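Long-range contacts in putative translational inhibitor protein (Yersinia pestis, PDB 5V4D), which is of unknown function but belongs to the Rid (YjgF-like) family, which includes enamine/imine deaminases, and so may act on reactive enamines or imines: residues A[11-16]-A[35-40]; A[29-34]-A[122-127]; A[72-77]-A[102-107]. One frame throughout, in Å; residues are numbered along the deposited sequence. Where two conformers were deposited one is given.

Contact 1 (A[11-16]-A[35-40]); sequences NAPSAI and IPINPD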
loop_
_atom_site.group_PDB
_atom_site.type_symbol
_atom_site.label_atom_id
_atom_site.label_comp_id
_atom_site.label_asym_id
_atom_site.label_seq_id
_atom_site.Cartn_x
_atom_site.Cartn_y
_atom_site.Cartn_z
ATOM N N ASN A 11 5.434 -6.696 23.415
ATOM C CA ASN A 11 6.009 -7.796 22.648
ATOM C C ASN A 11 6.245 -7.485 21.177
ATOM O O ASN A 11 6.768 -8.345 20.456
ATOM C CB ASN A 11 5.129 -9.035 22.783
ATOM C CG ASN A 11 5.157 -9.570 24.201
ATOM O OD1 ASN A 11 6.206 -9.535 24.865
ATOM N ND2 ASN A 11 4.021 -9.997 24.683
ATOM N N ALA A 12 5.896 -6.295 20.699
ATOM C CA ALA A 12 6.356 -5.810 19.407
ATOM C C ALA A 12 7.186 -4.563 19.638
ATOM O O ALA A 12 7.081 -3.930 20.692
ATOM C CB ALA A 12 5.188 -5.481 18.456
ATOM N N PRO A 13 8.006 -4.161 18.665
ATOM C CA PRO A 13 8.878 -2.995 18.855
ATOM C C PRO A 13 8.095 -1.754 19.235
ATOM O O PRO A 13 7.045 -1.464 18.654
ATOM C CB PRO A 13 9.521 -2.822 17.472
ATOM C CG PRO A 13 9.610 -4.197 16.936
ATOM C CD PRO A 13 8.298 -4.850 17.390
ATOM N N SER A 14 8.644 -0.983 20.184
ATOM C CA SER A 14 8.057 0.319 20.457
ATOM C C SER A 14 8.127 1.197 19.215
ATOM O O SER A 14 9.108 1.167 18.471
ATOM C CB SER A 14 8.783 1.002 21.611
ATOM O OG SER A 14 8.788 0.142 22.731
ATOM N N ALA A 15 7.096 1.996 19.006
ATOM C CA ALA A 15 7.087 2.889 17.847
ATOM C C ALA A 15 8.280 3.859 17.892
ATOM O O ALA A 15 8.486 4.558 18.896
ATOM C CB ALA A 15 5.760 3.643 17.791
ATOM N N ILE A 16 9.077 3.862 16.810
ATOM C CA ILE A 16 10.253 4.721 16.627
ATOM C C ILE A 16 9.894 5.977 15.829
ATOM O O ILE A 16 10.754 6.566 15.158
ATOM C CB ILE A 16 11.407 3.961 15.924
ATOM C CG1 ILE A 16 10.989 3.521 14.503
ATOM C CG2 ILE A 16 11.892 2.780 16.771
ATOM C CD1 ILE A 16 12.076 2.826 13.666
ATOM N N ILE A 35 9.416 -3.884 10.910
ATOM C CA ILE A 35 10.807 -4.094 10.521
ATOM C C ILE A 35 11.464 -5.037 11.532
ATOM O O ILE A 35 10.886 -5.347 12.587
ATOM C CB ILE A 35 11.578 -2.763 10.376
ATOM C CG1 ILE A 35 11.434 -1.897 11.606
ATOM C CG2 ILE A 35 11.154 -2.001 9.115
ATOM C CD1 ILE A 35 12.571 -0.782 11.659
ATOM N N PRO A 36 12.666 -5.546 11.234
ATOM C CA PRO A 36 13.262 -6.641 12.016
ATOM C C PRO A 36 13.974 -6.144 13.270
ATOM O O PRO A 36 15.137 -6.484 13.518
ATOM C CB PRO A 36 14.270 -7.271 11.047
ATOM C CG PRO A 36 14.073 -6.621 9.755
ATOM C CD PRO A 36 13.356 -5.359 9.940
ATOM N N ILE A 37 13.238 -5.385 14.098
ATOM C CA ILE A 37 13.718 -4.938 15.399
ATOM C C ILE A 37 13.391 -6.012 16.426
ATOM O O ILE A 37 12.263 -6.525 16.461
ATOM C CB ILE A 37 13.077 -3.598 15.803
ATOM C CG1 ILE A 37 13.528 -2.475 14.883
ATOM C CG2 ILE A 37 13.399 -3.274 17.310
ATOM C CD1 ILE A 37 14.975 -2.218 14.976
ATOM N N ASN A 38 14.377 -6.366 17.250
ATOM C CA ASN A 38 14.111 -7.223 18.424
ATOM C C ASN A 38 13.390 -6.380 19.470
ATOM O O ASN A 38 13.994 -5.440 20.010
ATOM C CB ASN A 38 15.449 -7.776 18.948
ATOM C CG ASN A 38 15.318 -8.556 20.263
ATOM O OD1 ASN A 38 14.241 -8.591 20.869
ATOM N ND2 ASN A 38 16.420 -9.181 20.703
ATOM N N PRO A 39 12.133 -6.659 19.798
ATOM C CA PRO A 39 11.417 -5.758 20.717
ATOM C C PRO A 39 12.021 -5.688 22.105
ATOM O O PRO A 39 11.797 -4.694 22.808
ATOM C CB PRO A 39 9.999 -6.341 20.741
ATOM C CG PRO A 39 10.169 -7.792 20.402
ATOM C CD PRO A 39 11.323 -7.833 19.407
ATOM N N ASP A 40 12.765 -6.711 22.521
ATOM C CA ASP A 40 13.306 -6.773 23.867
ATOM C C ASP A 40 14.518 -5.861 24.027
ATOM O O ASP A 40 14.781 -5.397 25.144
ATOM C CB ASP A 40 13.680 -8.216 24.206
ATOM C CG ASP A 40 12.482 -9.191 24.070
ATOM O OD1 ASP A 40 11.344 -8.745 24.229
ATOM O OD2 ASP A 40 12.702 -10.383 23.798
HETATM O O HOH W 1 8.945 -9.851 23.209
HETATM O O HOH W 2 11.212 -1.977 21.219
#
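Two proline rings, Pro-13 and Pro-39, carry this meeting of two loops, with Ile-37 as the third partner. The Pro-13 ring lies at a slant to both neighbours on the other loop. Its CG corner meets Ile-37, where Pro-13 CG comes 3.7 Å from Ile-37 CB and 3.6 Å from Ile-37 O, while CD faces the second ring, 4.0 Å from Pro-39 CB. Ile-37 meets the ring with CB and the CG2 methyl: CG2 stands anti to the backbone N and rests beside CB and CG of Pro-13. Pro-39 in turn sets its ring mainly against the backbone of residues 11 to 13. Pro-39 CB lies 3.5 Å from Ala-12 C, and Pro-39 CG sits 3.4 Å from Asn-11 O. Farther along, Ile-16 and Ile-35 reach for each other tip to tip, their CD1 methyls 4.2 Å apart.

Direct polar bonds between the loops are lacking; water makes the link. One water donates to both Asn-11 OD1 and Asp-40 OD1, and another accepts from Ser-14 N, 2.9 Å away, and donates to Pro-39 O. Within 35-40, Asp-40 N bonds to Asn-38 OD1 in an Asx turn, and Pro-36 centres an inverse gamma turn.

Helix 49-66 lies against the pair: Asn-59 touches both Pro-13 and Pro-39 and donates through ND2 to Ile-37 O. Gln-21, just ahead of strand 22-25, bonds to Pro-13 O, so the loop before that strand and the loop after strand 28-31 meet beside this helix.

Contact 2 (A[29-34]-A[122-127]); sequences LYASGQ and IEVIAG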
loop_
_atom_site.group_PDB
_atom_site.type_symbol
_atom_site.label_atom_id
_atom_site.label_comp_id
_atom_site.label_asym_id
_atom_site.label_seq_id
_atom_site.Cartn_x
_atom_site.Cartn_y
_atom_site.Cartn_z
ATOM N N LEU A 29 -8.072 -4.671 11.301
ATOM C CA LEU A 29 -6.837 -4.301 11.973
ATOM C C LEU A 29 -5.823 -3.820 10.939
ATOM O O LEU A 29 -5.433 -4.582 10.044
ATOM C CB LEU A 29 -6.272 -5.502 12.728
ATOM C CG LEU A 29 -4.924 -5.303 13.397
ATOM C CD1 LEU A 29 -5.057 -4.209 14.372
ATOM C CD2 LEU A 29 -4.501 -6.571 14.126
ATOM N N TYR A 30 -5.408 -2.563 11.054
ATOM C CA TYR A 30 -4.416 -1.987 10.154
ATOM C C TYR A 30 -3.100 -1.983 10.916
ATOM O O TYR A 30 -2.946 -1.199 11.849
ATOM C CB TYR A 30 -4.784 -0.559 9.753
ATOM C CG TYR A 30 -6.075 -0.415 8.987
ATOM C CD1 TYR A 30 -6.074 -0.380 7.575
ATOM C CD2 TYR A 30 -7.298 -0.319 9.658
ATOM C CE1 TYR A 30 -7.256 -0.260 6.872
ATOM C CE2 TYR A 30 -8.489 -0.188 8.942
ATOM C CZ TYR A 30 -8.463 -0.166 7.570
ATOM O OH TYR A 30 -9.669 -0.034 6.901
ATOM N N ALA A 31 -2.156 -2.866 10.548
ATOM C CA ALA A 31 -0.877 -2.920 11.244
ATOM C C ALA A 31 0.125 -1.988 10.577
ATOM O O ALA A 31 0.157 -1.904 9.355
ATOM C CB ALA A 31 -0.297 -4.338 11.221
ATOM N N SER A 32 0.932 -1.286 11.378
ATOM C CA SER A 32 2.099 -0.619 10.816
ATOM C C SER A 32 3.033 -1.635 10.184
ATOM O O SER A 32 3.138 -2.773 10.649
ATOM C CB SER A 32 2.834 0.135 11.915
ATOM O OG SER A 32 2.084 1.250 12.333
ATOM N N GLY A 33 3.741 -1.213 9.136
ATOM C CA GLY A 33 4.804 -2.067 8.642
ATOM C C GLY A 33 5.794 -2.429 9.736
ATOM O O GLY A 33 6.258 -1.550 10.489
ATOM N N GLN A 34 6.098 -3.726 9.857
ATOM C CA GLN A 34 7.038 -4.236 10.842
ATOM C C GLN A 34 8.401 -4.390 10.207
ATOM O O GLN A 34 8.521 -4.978 9.119
ATOM C CB GLN A 34 6.605 -5.588 11.407
ATOM C CG GLN A 34 5.533 -5.424 12.492
ATOM C CD GLN A 34 6.081 -4.653 13.677
ATOM O OE1 GLN A 34 7.279 -4.733 14.013
ATOM N NE2 GLN A 34 5.233 -3.855 14.281
ATOM N N ILE A 122 7.276 -5.742 6.436
ATOM C CA ILE A 122 6.023 -6.363 5.994
ATOM C C ILE A 122 4.867 -5.672 6.693
ATOM O O ILE A 122 4.846 -5.564 7.929
ATOM C CB ILE A 122 6.003 -7.875 6.263
ATOM C CG1 ILE A 122 7.133 -8.515 5.450
ATOM C CG2 ILE A 122 4.657 -8.494 5.816
ATOM C CD1 ILE A 122 7.190 -10.046 5.653
ATOM N N GLU A 123 3.888 -5.240 5.891
ATOM C CA GLU A 123 2.677 -4.576 6.348
ATOM C C GLU A 123 1.497 -5.510 6.138
ATOM O O GLU A 123 1.409 -6.163 5.092
ATOM C CB GLU A 123 2.514 -3.296 5.526
ATOM C CG GLU A 123 1.279 -2.529 5.709
ATOM C CD GLU A 123 1.290 -1.379 4.680
ATOM O OE1 GLU A 123 1.957 -0.403 4.957
ATOM O OE2 GLU A 123 0.726 -1.517 3.573
ATOM N N VAL A 124 0.594 -5.598 7.124
ATOM C CA VAL A 124 -0.560 -6.479 7.025
ATOM C C VAL A 124 -1.843 -5.768 7.421
ATOM O O VAL A 124 -1.845 -4.783 8.179
ATOM C CB VAL A 124 -0.411 -7.759 7.891
ATOM C CG1 VAL A 124 0.981 -8.353 7.761
ATOM C CG2 VAL A 124 -0.721 -7.492 9.378
ATOM N N ILE A 125 -2.952 -6.241 6.857
ATOM C CA ILE A 125 -4.273 -5.940 7.391
ATOM C C ILE A 125 -4.950 -7.259 7.701
ATOM O O ILE A 125 -4.731 -8.273 7.031
ATOM C CB ILE A 125 -5.171 -5.087 6.476
ATOM C CG1 ILE A 125 -5.375 -5.771 5.127
ATOM C CG2 ILE A 125 -4.612 -3.662 6.365
ATOM C CD1 ILE A 125 -6.609 -5.239 4.385
ATOM N N ALA A 126 -5.767 -7.246 8.750
ATOM C CA ALA A 126 -6.414 -8.461 9.210
ATOM C C ALA A 126 -7.865 -8.184 9.549
ATOM O O ALA A 126 -8.230 -7.080 9.930
ATOM C CB ALA A 126 -5.730 -9.055 10.445
ATOM N N GLY A 127 -8.667 -9.243 9.605
ATOM C CA GLY A 127 -9.920 -9.156 10.340
ATOM C C GLY A 127 -9.696 -9.196 11.843
ATOM O O GLY A 127 -8.784 -9.853 12.341
HETATM O O HOH W 3 -1.902 -2.057 7.364
HETATM O O HOH W 4 2.506 -5.329 9.633
#
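Ile-122 O is gripped by Gln-34 N, at 2.9 Å and nearly straight (176°), and by a water that also donates to Ser-32 O. The amide stands well above the carbonyl plane, 45° out of it. Ile-122 N returns a bond to Gln-34 O, completing a single antiparallel bridge. At the other end Leu-29 and Ala-126 form a hydrogen-bonded pair, with Leu-29 N 2.8 Å from Ala-126 O, and Tyr-30 faces Ile-125 as a non-hydrogen-bonded pair.

Between the two ends the register slips by one residue, and water fills in. One water donates to both Ala-31 O and Val-124 O; the latter also accepts from Ala-31 N, at 3.1 Å. Gly-33 CA comes 4.0 Å from Glu-123 CA.

Tyr-30 and Ile-125 run alongside each other in the same direction, with Ile-125 CG2 3.8 Å from Tyr-30 CD1. Val-124 CG2, set between its backbone N and carbonyl carbon (chi1 -44°), comes 3.7 Å from Ala-31 CB.

Glu-123 OE1 makes a salt bridge to Lys-76 NZ and a hydrogen bond to Ser-107 OG of a neighbouring subunit; Ser-32 OG bonds to Ser-20 O of its own chain and to Arg-106 N of that neighbour. The backbone thus joins the strands within the chain, while these polar groups bind the trimer, at whose interfaces Rid proteins generally place their active sites.

Contact 3 (A[72-77]-A[102-107]); sequences DKIVKT and IFPARS. With ACY (acetic acid), chain G.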
loop_
_atom_site.group_PDB
_atom_site.type_symbol
_atom_site.label_atom_id
_atom_site.label_comp_id
_atom_site.label_asym_id
_atom_site.label_seq_id
_atom_site.Cartn_x
_atom_site.Cartn_y
_atom_site.Cartn_z
ATOM N N ASP A 72 -4.406 -16.339 10.853
ATOM C CA ASP A 72 -5.426 -16.891 9.966
ATOM C C ASP A 72 -6.355 -15.822 9.403
ATOM O O ASP A 72 -6.950 -16.034 8.337
ATOM C CB ASP A 72 -6.248 -17.952 10.707
ATOM C CG ASP A 72 -7.227 -18.678 9.793
ATOM O OD1 ASP A 72 -8.463 -18.533 9.981
ATOM O OD2 ASP A 72 -6.750 -19.377 8.878
ATOM N N LYS A 73 -6.478 -14.680 10.083
ATOM C CA LYS A 73 -7.380 -13.600 9.688
ATOM C C LYS A 73 -6.724 -12.534 8.811
ATOM O O LYS A 73 -7.419 -11.590 8.402
ATOM C CB LYS A 73 -7.954 -12.897 10.924
ATOM C CG LYS A 73 -8.767 -13.814 11.833
ATOM C CD LYS A 73 -9.820 -14.524 11.049
ATOM C CE LYS A 73 -10.650 -15.402 11.982
ATOM N NZ LYS A 73 -11.328 -14.566 13.023
ATOM N N ILE A 74 -5.437 -12.667 8.476
ATOM C CA ILE A 74 -4.784 -11.674 7.626
ATOM C C ILE A 74 -5.347 -11.789 6.224
ATOM O O ILE A 74 -5.452 -12.885 5.668
ATOM C CB ILE A 74 -3.258 -11.835 7.658
ATOM C CG1 ILE A 74 -2.769 -11.412 9.056
ATOM C CG2 ILE A 74 -2.580 -10.928 6.561
ATOM C CD1 ILE A 74 -1.234 -11.661 9.284
ATOM N N VAL A 75 -5.742 -10.645 5.672
ATOM C CA VAL A 75 -6.402 -10.563 4.389
ATOM C C VAL A 75 -5.423 -10.204 3.280
ATOM O O VAL A 75 -5.507 -10.736 2.173
ATOM C CB VAL A 75 -7.534 -9.515 4.522
ATOM C CG1 VAL A 75 -8.025 -9.083 3.224
ATOM C CG2 VAL A 75 -8.700 -10.124 5.341
ATOM N N LYS A 76 -4.482 -9.305 3.557
ATOM C CA LYS A 76 -3.624 -8.719 2.534
ATOM C C LYS A 76 -2.343 -8.244 3.205
ATOM O O LYS A 76 -2.402 -7.719 4.320
ATOM C CB LYS A 76 -4.351 -7.540 1.853
ATOM C CG LYS A 76 -3.471 -6.601 0.970
ATOM C CD LYS A 76 -2.981 -7.349 -0.274
ATOM C CE LYS A 76 -2.358 -6.384 -1.363
ATOM N NZ LYS A 76 -1.267 -5.590 -0.723
ATOM N N THR A 77 -1.197 -8.480 2.555
ATOM C CA THR A 77 0.090 -8.008 3.036
ATOM C C THR A 77 0.819 -7.314 1.890
ATOM O O THR A 77 0.507 -7.541 0.711
ATOM C CB THR A 77 0.996 -9.138 3.571
ATOM O OG1 THR A 77 1.452 -9.940 2.462
ATOM C CG2 THR A 77 0.256 -10.040 4.534
ATOM N N ILE A 102 -5.552 -19.885 4.771
ATOM C CA ILE A 102 -5.785 -19.341 3.435
ATOM C C ILE A 102 -4.826 -18.172 3.221
ATOM O O ILE A 102 -4.874 -17.161 3.936
ATOM C CB ILE A 102 -7.233 -18.884 3.271
ATOM C CG1 ILE A 102 -8.194 -20.061 3.412
ATOM C CG2 ILE A 102 -7.389 -18.262 1.885
ATOM C CD1 ILE A 102 -9.658 -19.594 3.279
ATOM N N PHE A 103 -3.910 -18.316 2.259
ATOM C CA PHE A 103 -2.816 -17.356 2.199
ATOM C C PHE A 103 -3.371 -15.979 1.891
ATOM O O PHE A 103 -4.240 -15.833 1.021
ATOM C CB PHE A 103 -1.811 -17.692 1.097
ATOM C CG PHE A 103 -1.030 -18.969 1.299
ATOM C CD1 PHE A 103 -0.529 -19.342 2.518
ATOM C CD2 PHE A 103 -0.780 -19.797 0.213
ATOM C CE1 PHE A 103 0.217 -20.496 2.673
ATOM C CE2 PHE A 103 -0.037 -20.929 0.368
ATOM C CZ PHE A 103 0.446 -21.293 1.582
ATOM N N PRO A 104 -2.851 -14.939 2.528
ATOM C CA PRO A 104 -3.331 -13.592 2.216
ATOM C C PRO A 104 -3.045 -13.221 0.765
ATOM O O PRO A 104 -2.110 -13.729 0.132
ATOM C CB PRO A 104 -2.520 -12.713 3.174
ATOM C CG PRO A 104 -2.180 -13.634 4.332
ATOM C CD PRO A 104 -1.901 -14.958 3.662
ATOM N N ALA A 105 -3.838 -12.281 0.252
ATOM C CA ALA A 105 -3.411 -11.542 -0.944
ATOM C C ALA A 105 -2.119 -10.770 -0.629
ATOM O O ALA A 105 -1.790 -10.525 0.528
ATOM C CB ALA A 105 -4.513 -10.582 -1.390
ATOM N N ARG A 106 -1.368 -10.394 -1.676
ATOM C CA ARG A 106 -0.008 -9.903 -1.406
ATOM C C ARG A 106 0.494 -9.076 -2.571
ATOM O O ARG A 106 0.095 -9.294 -3.709
ATOM C CB ARG A 106 0.957 -11.066 -1.185
ATOM C CG ARG A 106 2.235 -10.593 -0.510
ATOM C CD ARG A 106 3.029 -11.825 -0.128
ATOM N NE ARG A 106 3.623 -12.379 -1.345
ATOM C CZ ARG A 106 4.512 -13.357 -1.362
ATOM N NH1 ARG A 106 4.900 -13.926 -0.213
ATOM N NH2 ARG A 106 4.991 -13.760 -2.530
ATOM N N SER A 107 1.321 -8.079 -2.265
ATOM C CA SER A 107 2.201 -7.468 -3.265
ATOM C C SER A 107 3.619 -7.456 -2.719
ATOM O O SER A 107 3.814 -7.270 -1.521
ATOM C CB SER A 107 1.765 -6.037 -3.586
ATOM O OG SER A 107 0.442 -6.067 -4.164
HETATM C C ACY G . 3.415 -10.594 -4.919
HETATM O O ACY G . 3.992 -9.802 -5.719
HETATM O OXT ACY G . 3.809 -10.904 -3.756
HETATM C CH3 ACY G . 2.111 -11.205 -5.379
#
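Backbone bonds join strands 74-77 and 105-107 in parallel: Ala-105 N donates to Val-75 O, Thr-77 N to Ala-105 O at 2.9 Å, and Ser-107 N to Thr-77 O at 3.1 Å. CA-H...O contacts supplement these bonds, among them Lys-76 CA to Ala-105 O. A side-chain bond within 72-77 adds to them: Lys-76 NZ reaches Thr-77 O at 3.0 Å, from the opposite face of the carbonyl plane to Ser-107 N.

Apolar packing comes at the start of the strands, where Ile-74 CG2 meets Pro-104 CG at 3.5 Å, the two groups set obliquely. On the face of Lys-76 and Ala-105, Lys-76, bent at chi2 (68°), lays its CD 3.7 Å from Ala-105 CB.

On the face of Thr-77 and Arg-106, Thr-77 OG1 sits 3.1 Å from Arg-106 CG and bonds to Tyr-94 OH. Arg-106 NE bonds at 2.8 Å to OXT of a bound acetic acid, near the guanidinium plane; Thr-108 OG1 also holds this molecule.

Lys-76 NZ and Ser-107 OG bind Glu-123 of the other neighbouring subunit. The acid, probably acetate from the crystallisation liquor, is consistent with an anion-binding pocket such as Rid proteins use for substrate carboxylates.

From the N terminus, the chain leaves strand 5-7 and runs through 11-16, then makes the hairpin of strands 22-25 and 28-31 before 35-40 closes contact 1 around it. Contact 2 crosses this loop: it opens at 29-34, inside the span of contact 1, and closes only at 122-127, near the C terminus. Within that long excursion lies contact 3, which closes the beta-alpha-beta unit of strand 74-81, helix 87-98 and strand 105-110. Contacts 2 and 3 share one sheet, as strands 120-127 and 74-81 are neighbours. Contact 1 touches contact 2 through Pro-13 and Gln-34, but lies across the chain's centre from contact 3.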